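Local coordinates for protein Niban 2 (Homo sapiens, PDB 7CTP) that may suppress apoptosis and promote melanoma cell invasion, and here comprises the portion containing its PH domain and a largely helical region, at residues Ala250-Gly253 with Pro254-Lys257. Residues are numbered along the deposited sequence; the frame is centred on the assembly and turned at random.
Sequences AELG and PRLK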
ATOM      1  N   ALA A 250      15.690 -12.874  20.915  1.00 26.75           N
ATOM      2  CA  ALA A 250      15.882 -13.852  21.984  1.00 28.44           C
ATOM      3  C   ALA A 250      17.359 -14.030  22.311  1.00 27.55           C
ATOM      4  O   ALA A 250      17.722 -14.274  23.470  1.00 29.76           O
ATOM      5  CB  ALA A 250      15.248 -15.190  21.599  1.00 28.74           C
ATOM      6  N   GLU A 251      18.227 -13.905  21.309  1.00 25.31           N
ATOM      7  CA  GLU A 251      19.652 -14.130  21.524  1.00 27.32           C
ATOM      8  C   GLU A 251      20.343 -12.885  22.073  1.00 29.27           C
ATOM      9  O   GLU A 251      21.134 -12.969  23.019  1.00 27.92           O
ATOM     10  CB  GLU A 251      20.308 -14.571  20.216  1.00 30.34           C
ATOM     11  CG  GLU A 251      21.801 -14.852  20.334  1.00 46.82           C
ATOM     12  CD  GLU A 251      22.301 -15.755  19.230  1.00 57.96           C
ATOM     13  OE1 GLU A 251      21.866 -15.565  18.074  1.00 62.95           O
ATOM     14  OE2 GLU A 251      23.126 -16.650  19.514  1.00 63.58           O
ATOM     15  N   LEU A 252      20.053 -11.721  21.493  1.00 21.86           N
ATOM     16  CA  LEU A 252      20.762 -10.501  21.859  1.00 22.58           C
ATOM     17  C   LEU A 252      20.146  -9.777  23.048  1.00 24.06           C
ATOM     18  O   LEU A 252      20.867  -9.081  23.778  1.00 26.77           O
ATOM     19  CB  LEU A 252      20.806  -9.547  20.665  1.00 25.06           C
ATOM     20  CG  LEU A 252      21.684 -10.020  19.508  1.00 33.12           C
ATOM     21  CD1 LEU A 252      21.769  -8.937  18.448  1.00 30.95           C
ATOM     22  CD2 LEU A 252      23.081 -10.386  19.996  1.00 32.92           C
ATOM     23  N   GLY A 253      18.835  -9.903  23.239  1.00 24.50           N
ATOM     24  CA  GLY A 253      18.134  -9.222  24.309  1.00 32.33           C
ATOM     25  C   GLY A 253      18.803  -9.379  25.662  1.00 29.09           C
ATOM     26  O   GLY A 253      19.098  -8.391  26.343  1.00 28.11           O
ATOM     27  N   PRO A 254      19.077 -10.625  26.076  1.00 29.43           N
ATOM     28  CA  PRO A 254      19.726 -10.833  27.385  1.00 28.15           C
ATOM     29  C   PRO A 254      21.133 -10.277  27.473  1.00 33.00           C
ATOM     30  O   PRO A 254      21.682 -10.195  28.581  1.00 35.43           O
ATOM     31  CB  PRO A 254      19.729 -12.358  27.537  1.00 29.85           C
ATOM     32  CG  PRO A 254      18.615 -12.829  26.651  1.00 34.16           C
ATOM     33  CD  PRO A 254      18.673 -11.907  25.473  1.00 30.87           C
ATOM     34  N   ARG A 255      21.740  -9.897  26.356  1.00 26.78           N
ATOM     35  CA  ARG A 255      23.069  -9.304  26.362  1.00 25.85           C
ATOM     36  C   ARG A 255      23.041  -7.788  26.487  1.00 29.70           C
ATOM     37  O   ARG A 255      24.089  -7.181  26.726  1.00 37.10           O
ATOM     38  CB  ARG A 255      23.823  -9.720  25.093  1.00 31.84           C
ATOM     39  CG  ARG A 255      23.928 -11.238  24.923  1.00 32.11           C
ATOM     40  CD  ARG A 255      24.363 -11.614  23.519  1.00 33.26           C
ATOM     41  NE  ARG A 255      24.202 -13.042  23.262  1.00 35.56           N
ATOM     42  CZ  ARG A 255      25.205 -13.851  22.942  1.00 37.55           C
ATOM     43  NH1 ARG A 255      26.431 -13.355  22.841  1.00 54.92           N
ATOM     44  NH2 ARG A 255      24.989 -15.141  22.712  1.00 38.06           N
ATOM     45  N   LEU A 256      21.872  -7.164  26.365  1.00 30.02           N
ATOM     46  CA  LEU A 256      21.776  -5.716  26.476  1.00 25.08           C
ATOM     47  C   LEU A 256      21.762  -5.298  27.940  1.00 33.76           C
ATOM     48  O   LEU A 256      21.096  -5.922  28.773  1.00 38.04           O
ATOM     49  CB  LEU A 256      20.515  -5.209  25.771  1.00 26.48           C
ATOM     50  CG  LEU A 256      20.381  -5.712  24.334  1.00 26.81           C
ATOM     51  CD1 LEU A 256      19.098  -5.181  23.689  1.00 28.46           C
ATOM     52  CD2 LEU A 256      21.604  -5.298  23.535  1.00 29.28           C
ATOM     53  N   LYS A 257      22.492  -4.227  28.245  1.00 37.20           N
ATOM     54  CA  LYS A 257      22.667  -3.732  29.606  1.00 42.39           C
ATOM     55  C   LYS A 257      21.970  -2.387  29.780  1.00 40.14           C
ATOM     56  O   LYS A 257      22.049  -1.522  28.904  1.00 33.75           O
ATOM     57  CB  LYS A 257      24.155  -3.577  29.937  1.00 38.63           C
ATOM     58  CG  LYS A 257      24.953  -4.874  29.969  1.00 47.86           C
ATOM     59  CD  LYS A 257      26.110  -4.768  30.959  1.00 58.29           C
ATOM     60  CE  LYS A 257      26.961  -6.035  30.986  1.00 62.54           C
ATOM     61  NZ  LYS A 257      27.988  -6.065  29.906  1.00 61.30           N
TER
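Two backbone hydrogen bonds of i to i+3 spacing join 250-253 to 254-257: R255 N donates to L252 O (2.8 Å) and L256 N to G253 O (3.0 Å). P254 has no N-H to offer A250 O, which interrupts the α-helical bonding here; its CD lies 3.2 Å from A250 O instead. The next carbonyl, E251 O, is taken by a side chain. R255 NE reaches it at 3.1 Å, meeting the oxygen from above the carbonyl plane yet close to the guanidinium's own plane. An extended chain from CG to NE carries the group back along the helix.

This is the C-terminal end of helix 232-252, where the α-helix passes into a short 3-10 turn before the chain leads on to helix 260-337.

Charge adds a looser link. E251 and R255 run side by side, but E251 OE2 and R255 NH2 are 4.0 Å apart and no N-H points at the oxygen: a long salt bridge of charges alone, with carboxylate and guanidinium planes turned 80° against each other. E251 OE1 pairs with R12 of helix 10-48.

L252 CD2 makes an apolar touch on R255 CD at 3.9 Å. The L256 chi1 of -52°, with CG beside the backbone N, sets CG back over the preceding carbonyls, 3.4 Å from L252 O. Leucine suits both buried positions, 252 and 256, whose side chains pack on I270 of helix 260-337; L256 also touches Q266. An alanine in place of L256 would probably leave Q266, I270 and L252 O without the branched end now packed on them.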